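Local coordinates for protein reducing end xylose-releasing exo-oligoxylanase (PDB 5YXT) that hydrolyses xylo-oligosaccharides, probably releasing xylose from their reducing ends, as a glycoside hydrolase of family 8, at residues D32-Q37 and L361-L366; R89-T94 and A148-G153. All coordinates share one frame; numbering follows the deposited sequence.

Interaction 1 (D32-Q37 and L361-L366)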
loop_
_atom_site.group_PDB
_atom_site.type_symbol
_atom_site.label_atom_id
_atom_site.label_comp_id
_atom_site.label_asym_id
_atom_site.label_seq_id
_atom_site.Cartn_x
_atom_site.Cartn_y
_atom_site.Cartn_z
ATOM N N ASP C 32 -8.803 7.097 -30.178
ATOM C CA ASP C 32 -9.526 7.357 -31.419
ATOM C C ASP C 32 -10.963 6.851 -31.349
ATOM O O ASP C 32 -11.874 7.515 -31.847
ATOM C CB ASP C 32 -8.788 6.736 -32.602
ATOM C CG ASP C 32 -7.409 7.331 -32.791
ATOM O OD1 ASP C 32 -7.256 8.530 -32.472
ATOM O OD2 ASP C 32 -6.480 6.611 -33.237
ATOM N N GLU C 33 -11.191 5.682 -30.736
ATOM C CA GLU C 33 -12.566 5.200 -30.590
ATOM C C GLU C 33 -13.379 6.128 -29.690
ATOM O O GLU C 33 -14.573 6.350 -29.926
ATOM C CB GLU C 33 -12.585 3.775 -30.030
ATOM C CG GLU C 33 -12.210 2.689 -31.025
ATOM C CD GLU C 33 -11.908 1.359 -30.346
ATOM O OE1 GLU C 33 -11.759 1.348 -29.102
ATOM O OE2 GLU C 33 -11.824 0.324 -31.053
ATOM N N THR C 34 -12.745 6.682 -28.653
ATOM C CA THR C 34 -13.437 7.613 -27.772
ATOM C C THR C 34 -13.791 8.902 -28.499
ATOM O O THR C 34 -14.916 9.401 -28.381
ATOM C CB THR C 34 -12.576 7.919 -26.553
ATOM O OG1 THR C 34 -12.304 6.701 -25.858
ATOM C CG2 THR C 34 -13.302 8.887 -25.625
ATOM N N TRP C 35 -12.829 9.480 -29.226
ATOM C CA TRP C 35 -13.138 10.644 -30.049
ATOM C C TRP C 35 -14.355 10.379 -30.932
ATOM O O TRP C 35 -15.308 11.165 -30.963
ATOM C CB TRP C 35 -11.924 11.046 -30.906
ATOM C CG TRP C 35 -12.272 12.166 -31.825
ATOM C CD1 TRP C 35 -12.661 12.063 -33.125
ATOM C CD2 TRP C 35 -12.333 13.562 -31.496
ATOM N NE1 TRP C 35 -12.947 13.308 -33.635
ATOM C CE2 TRP C 35 -12.751 14.246 -32.657
ATOM C CE3 TRP C 35 -12.065 14.299 -30.337
ATOM C CZ2 TRP C 35 -12.914 15.638 -32.693
ATOM C CZ3 TRP C 35 -12.218 15.686 -30.374
ATOM C CH2 TRP C 35 -12.645 16.337 -31.547
ATOM N N GLU C 36 -14.355 9.253 -31.638
ATOM C CA GLU C 36 -15.436 9.007 -32.590
ATOM C C GLU C 36 -16.789 8.891 -31.890
ATOM O O GLU C 36 -17.778 9.463 -32.356
ATOM C CB GLU C 36 -15.113 7.775 -33.426
ATOM C CG GLU C 36 -13.845 8.001 -34.267
ATOM C CD GLU C 36 -13.530 6.887 -35.247
ATOM O OE1 GLU C 36 -12.525 6.170 -35.028
ATOM O OE2 GLU C 36 -14.255 6.754 -36.255
ATOM N N GLN C 37 -16.839 8.202 -30.742
ATOM C CA GLN C 37 -18.099 8.060 -30.011
ATOM C C GLN C 37 -18.640 9.405 -29.540
ATOM O O GLN C 37 -19.858 9.590 -29.447
ATOM C CB GLN C 37 -17.912 7.135 -28.801
ATOM C CG GLN C 37 -17.636 5.677 -29.135
ATOM C CD GLN C 37 -17.782 4.771 -27.917
ATOM O OE1 GLN C 37 -16.809 4.468 -27.226
ATOM N NE2 GLN C 37 -19.002 4.327 -27.658
ATOM N N LEU C 361 -15.080 14.745 -18.967
ATOM C CA LEU C 361 -14.001 14.422 -18.044
ATOM C C LEU C 361 -13.269 13.165 -18.494
ATOM O O LEU C 361 -12.044 13.057 -18.353
ATOM C CB LEU C 361 -14.565 14.244 -16.632
ATOM C CG LEU C 361 -14.720 15.506 -15.774
ATOM C CD1 LEU C 361 -15.262 16.653 -16.571
ATOM C CD2 LEU C 361 -15.602 15.222 -14.562
ATOM N N TYR C 362 -14.012 12.212 -19.050
ATOM C CA TYR C 362 -13.421 10.967 -19.534
ATOM C C TYR C 362 -12.399 11.230 -20.644
ATOM O O TYR C 362 -11.281 10.694 -20.622
ATOM C CB TYR C 362 -14.551 10.057 -20.016
ATOM C CG TYR C 362 -14.174 8.655 -20.392
ATOM C CD1 TYR C 362 -13.459 8.391 -21.556
ATOM C CD2 TYR C 362 -14.586 7.587 -19.617
ATOM C CE1 TYR C 362 -13.138 7.109 -21.910
ATOM C CE2 TYR C 362 -14.270 6.287 -19.975
ATOM C CZ TYR C 362 -13.545 6.059 -21.117
ATOM O OH TYR C 362 -13.230 4.770 -21.474
ATOM N N LEU C 363 -12.766 12.056 -21.626
ATOM C CA LEU C 363 -11.838 12.317 -22.721
ATOM C C LEU C 363 -10.632 13.113 -22.243
ATOM O O LEU C 363 -9.501 12.837 -22.666
ATOM C CB LEU C 363 -12.536 13.033 -23.877
ATOM C CG LEU C 363 -11.656 13.176 -25.131
ATOM C CD1 LEU C 363 -11.031 11.855 -25.555
ATOM C CD2 LEU C 363 -12.412 13.737 -26.310
ATOM N N PHE C 364 -10.845 14.088 -21.355
ATOM C CA PHE C 364 -9.721 14.833 -20.793
ATOM C C PHE C 364 -8.725 13.887 -20.135
ATOM O O PHE C 364 -7.511 14.002 -20.343
ATOM C CB PHE C 364 -10.207 15.862 -19.773
ATOM C CG PHE C 364 -10.653 17.168 -20.377
ATOM C CD1 PHE C 364 -10.050 17.670 -21.519
ATOM C CD2 PHE C 364 -11.663 17.913 -19.771
ATOM C CE1 PHE C 364 -10.455 18.871 -22.068
ATOM C CE2 PHE C 364 -12.072 19.133 -20.304
ATOM C CZ PHE C 364 -11.471 19.615 -21.454
ATOM N N ALA C 365 -9.228 12.950 -19.322
ATOM C CA ALA C 365 -8.357 11.999 -18.643
ATOM C C ALA C 365 -7.590 11.146 -19.642
ATOM O O ALA C 365 -6.383 10.926 -19.489
ATOM C CB ALA C 365 -9.176 11.111 -17.700
ATOM N N LEU C 366 -8.279 10.653 -20.675
ATOM C CA LEU C 366 -7.624 9.797 -21.664
ATOM C C LEU C 366 -6.558 10.563 -22.436
ATOM O O LEU C 366 -5.477 10.030 -22.707
ATOM C CB LEU C 366 -8.668 9.217 -22.619
ATOM C CG LEU C 366 -8.216 8.152 -23.626
ATOM C CD1 LEU C 366 -7.353 7.092 -22.937
ATOM C CD2 LEU C 366 -9.454 7.529 -24.315
#
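Thr34 meets Leu363 and Leu366 where two helices of the (alpha/alpha)6 barrel, the fold of family 8 glycoside hydrolases, pack side by side. Helix 24-40 runs nearly antiparallel to helix 355-369: the two short segments have axes 10.7 Å apart at 155°, and Thr34 sits level with Leu363. This pairing is a good example of how a small beta-branched residue, placed at the level where two helices face each other, can pack across the interface while its polar bond stays inside its own helix.

Only van der Waals packing crosses between the segments. The Thr34 methyl stands anti to the backbone N, which points CG2 at Leu363 CD1, 3.7 Å away, as the two side chains slide past one another in opposite directions. The other branch of the same leucine turns to the indole of Trp35, its CD2 lying 4.1 Å from CE3 and meeting the ring obliquely. Phe39 and Tyr81 stack with that indole, and its NE1 is hydrogen-bonded to Glu40, so the ring is held by two stacks and a hydrogen bond. Tyr362 brings its ring edge to the threonine oxygen, with CE1 4.1 Å from OG1. The packing is tight where Thr34 and Leu366 come tip to tip: CD2 of the leucine lies just 3.3 Å from the threonine OG1.

The polar bonds lie elsewhere. Thr34 OG1, beside its own backbone N, hydrogen-bonds to Arg30 O one turn earlier, which satisfies the hydroxyl within its own helix in an otherwise apolar interface. An alanine at Thr34 would probably leave a gap beside Leu363 CD1 and Leu366 CD2, and Arg30 O without its hydroxyl mate. The Tyr362 hydroxyl finds its partner outside both helices, OH hydrogen-bonding to Thr347 O.

Interaction 2 (R89-T94 and A148-G153)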
loop_
_atom_site.group_PDB
_atom_site.type_symbol
_atom_site.label_atom_id
_atom_site.label_comp_id
_atom_site.label_asym_id
_atom_site.label_seq_id
_atom_site.Cartn_x
_atom_site.Cartn_y
_atom_site.Cartn_z
ATOM N N ARG C 89 -16.243 25.297 -35.683
ATOM C CA ARG C 89 -17.693 25.215 -35.585
ATOM C C ARG C 89 -18.169 25.594 -34.188
ATOM O O ARG C 89 -19.117 26.374 -34.032
ATOM C CB ARG C 89 -18.152 23.806 -35.965
ATOM C CG ARG C 89 -18.192 23.542 -37.478
ATOM C CD ARG C 89 -18.377 22.057 -37.755
ATOM N NE ARG C 89 -18.596 21.740 -39.166
ATOM C CZ ARG C 89 -19.773 21.810 -39.785
ATOM N NH1 ARG C 89 -19.863 21.486 -41.074
ATOM N NH2 ARG C 89 -20.858 22.219 -39.126
ATOM N N ILE C 90 -17.520 25.050 -33.154
ATOM C CA ILE C 90 -17.906 25.373 -31.777
ATOM C C ILE C 90 -17.682 26.854 -31.498
ATOM O O ILE C 90 -18.562 27.555 -30.982
ATOM C CB ILE C 90 -17.131 24.493 -30.777
ATOM C CG1 ILE C 90 -17.410 22.997 -31.023
ATOM C CG2 ILE C 90 -17.483 24.884 -29.341
ATOM C CD1 ILE C 90 -16.635 22.039 -30.066
ATOM N N TRP C 91 -16.501 27.354 -31.853
ATOM C CA TRP C 91 -16.185 28.752 -31.602
ATOM C C TRP C 91 -17.137 29.677 -32.349
ATOM O O TRP C 91 -17.519 30.726 -31.829
ATOM C CB TRP C 91 -14.737 29.034 -31.985
ATOM C CG TRP C 91 -14.311 30.460 -31.749
ATOM C CD1 TRP C 91 -13.774 31.316 -32.677
ATOM C CD2 TRP C 91 -14.385 31.202 -30.519
ATOM N NE1 TRP C 91 -13.514 32.534 -32.105
ATOM C CE2 TRP C 91 -13.879 32.496 -30.784
ATOM C CE3 TRP C 91 -14.838 30.905 -29.228
ATOM C CZ2 TRP C 91 -13.809 33.491 -29.803
ATOM C CZ3 TRP C 91 -14.766 31.894 -28.248
ATOM C CH2 TRP C 91 -14.259 33.178 -28.548
ATOM N N LYS C 92 -17.572 29.282 -33.549
ATOM C CA LYS C 92 -18.498 30.118 -34.312
ATOM C C LYS C 92 -19.850 30.213 -33.623
ATOM O O LYS C 92 -20.407 31.307 -33.480
ATOM C CB LYS C 92 -18.660 29.576 -35.736
ATOM C CG LYS C 92 -19.449 30.510 -36.678
ATOM C CD LYS C 92 -19.139 31.980 -36.413
ATOM C CE LYS C 92 -19.285 32.841 -37.664
ATOM N NZ LYS C 92 -19.177 34.303 -37.346
ATOM N N TRP C 93 -20.406 29.075 -33.202
ATOM C CA TRP C 93 -21.646 29.094 -32.432
ATOM C C TRP C 93 -21.503 29.976 -31.199
ATOM O O TRP C 93 -22.416 30.741 -30.849
ATOM C CB TRP C 93 -22.012 27.666 -32.023
ATOM C CG TRP C 93 -23.467 27.395 -31.748
ATOM C CD1 TRP C 93 -24.363 26.813 -32.598
ATOM C CD2 TRP C 93 -24.179 27.647 -30.530
ATOM N NE1 TRP C 93 -25.594 26.707 -31.990
ATOM C CE2 TRP C 93 -25.501 27.206 -30.717
ATOM C CE3 TRP C 93 -23.831 28.221 -29.303
ATOM C CZ2 TRP C 93 -26.471 27.316 -29.721
ATOM C CZ3 TRP C 93 -24.789 28.319 -28.319
ATOM C CH2 TRP C 93 -26.096 27.868 -28.531
ATOM N N THR C 94 -20.349 29.877 -30.534
ATOM C CA THR C 94 -20.114 30.598 -29.290
ATOM C C THR C 94 -20.164 32.101 -29.503
ATOM O O THR C 94 -20.857 32.821 -28.776
ATOM C CB THR C 94 -18.775 30.158 -28.695
ATOM O OG1 THR C 94 -18.842 28.754 -28.380
ATOM C CG2 THR C 94 -18.451 30.938 -27.428
ATOM N N ALA C 148 -11.198 37.293 -38.425
ATOM C CA ALA C 148 -12.170 37.370 -37.345
ATOM C C ALA C 148 -13.472 36.685 -37.754
ATOM O O ALA C 148 -13.878 36.772 -38.922
ATOM C CB ALA C 148 -12.436 38.831 -36.975
ATOM N N PRO C 149 -14.147 35.984 -36.832
ATOM C CA PRO C 149 -13.726 35.843 -35.429
ATOM C C PRO C 149 -12.725 34.716 -35.165
ATOM O O PRO C 149 -12.509 34.349 -34.003
ATOM C CB PRO C 149 -15.039 35.554 -34.708
ATOM C CG PRO C 149 -15.869 34.807 -35.733
ATOM C CD PRO C 149 -15.468 35.372 -37.085
ATOM N N PHE C 150 -12.112 34.177 -36.214
ATOM C CA PHE C 150 -11.120 33.125 -36.050
ATOM C C PHE C 150 -9.703 33.670 -35.952
ATOM O O PHE C 150 -8.747 32.959 -36.285
ATOM C CB PHE C 150 -11.231 32.106 -37.183
ATOM C CG PHE C 150 -12.631 31.600 -37.401
ATOM C CD1 PHE C 150 -13.277 30.859 -36.419
ATOM C CD2 PHE C 150 -13.308 31.873 -38.581
ATOM C CE1 PHE C 150 -14.570 30.399 -36.616
ATOM C CE2 PHE C 150 -14.600 31.414 -38.784
ATOM C CZ PHE C 150 -15.232 30.678 -37.804
ATOM N N ASN C 151 -9.552 34.913 -35.490
ATOM C CA ASN C 151 -8.249 35.484 -35.177
ATOM C C ASN C 151 -7.930 35.095 -33.735
ATOM O O ASN C 151 -7.979 35.907 -32.814
ATOM C CB ASN C 151 -8.248 36.996 -35.403
ATOM C CG ASN C 151 -9.425 37.713 -34.729
ATOM O OD1 ASN C 151 -10.499 37.136 -34.514
ATOM N ND2 ASN C 151 -9.216 38.987 -34.387
ATOM N N TYR C 152 -7.568 33.811 -33.563
ATOM C CA TYR C 152 -7.648 33.139 -32.262
ATOM C C TYR C 152 -6.865 33.872 -31.176
ATOM O O TYR C 152 -7.386 34.111 -30.083
ATOM C CB TYR C 152 -7.124 31.703 -32.369
ATOM C CG TYR C 152 -7.728 30.828 -33.458
ATOM C CD1 TYR C 152 -9.087 30.530 -33.470
ATOM C CD2 TYR C 152 -6.923 30.275 -34.451
ATOM C CE1 TYR C 152 -9.629 29.714 -34.447
ATOM C CE2 TYR C 152 -7.455 29.447 -35.438
ATOM C CZ TYR C 152 -8.810 29.173 -35.434
ATOM O OH TYR C 152 -9.357 28.352 -36.407
ATOM N N GLY C 153 -5.588 34.177 -31.438
ATOM C CA GLY C 153 -4.758 34.801 -30.415
ATOM C C GLY C 153 -5.266 36.165 -29.991
ATOM O O GLY C 153 -5.175 36.538 -28.818
#
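Trp91 turns the edge of its indole to the loop 148-151, where it meets both Pro149 and Phe150 in a hydrogen-bonded helix-to-loop junction of the (alpha/alpha)6 barrel. The ring belongs to helix 84-98; the loop leads into helix 152-165. With CG anti to the backbone N, chi1 -180°, the indole reaches out from its helix and donates NE1 to Pro149 O at 2.8 Å. The bond is fairly straight, 158° at the hydrogen, and the oxygen lies in the indole plane, although NE1 stands well above the plane of the carbonyl. Next to NE1 on the same edge, Trp91 CD1 approaches Phe150 CD1 at 3.8 Å, the two side chains passing in opposite directions and the indole meeting the phenyl obliquely.

Pro149 follows a cis peptide bond and Asn151 centres an inverse gamma turn, so the loop folds back sharply before the helix starts. Within that turn Tyr152, its OH hydrogen-bonded to Asp88 and Gln84, offers a ring face to Phe150 O, 3.5 Å above the plane.

Lys92 carries much of the rest of the contact. Its CB lies near the plane of the Phe150 ring, 4.2 Å from CZ. Farther along, a bend at chi2 takes the chain across Pro149 at about a right angle, leaving NZ 3.7 Å from the proline CG.

Along the chain, interaction 2 is nested inside the long loop closed by interaction 1, which joins a helix near the N-terminus to the last helix, 355-369. The two centres are about 23 Å apart and the nearest atoms about 7 Å, so the contacts do not touch. Helix 68-80 lies against both: Met77 meets Leu363 of interaction 1, and Met75 meets Trp91 of interaction 2. The two also differ in kind, since 32-37 with 361-366 brings the chain's early and late helices together by buried packing, whereas 89-94 with 148-153 ties a helix to a partly exposed loop. Together they illustrate how a mainly helical barrel is joined by contacts of medium and very long sequence separation.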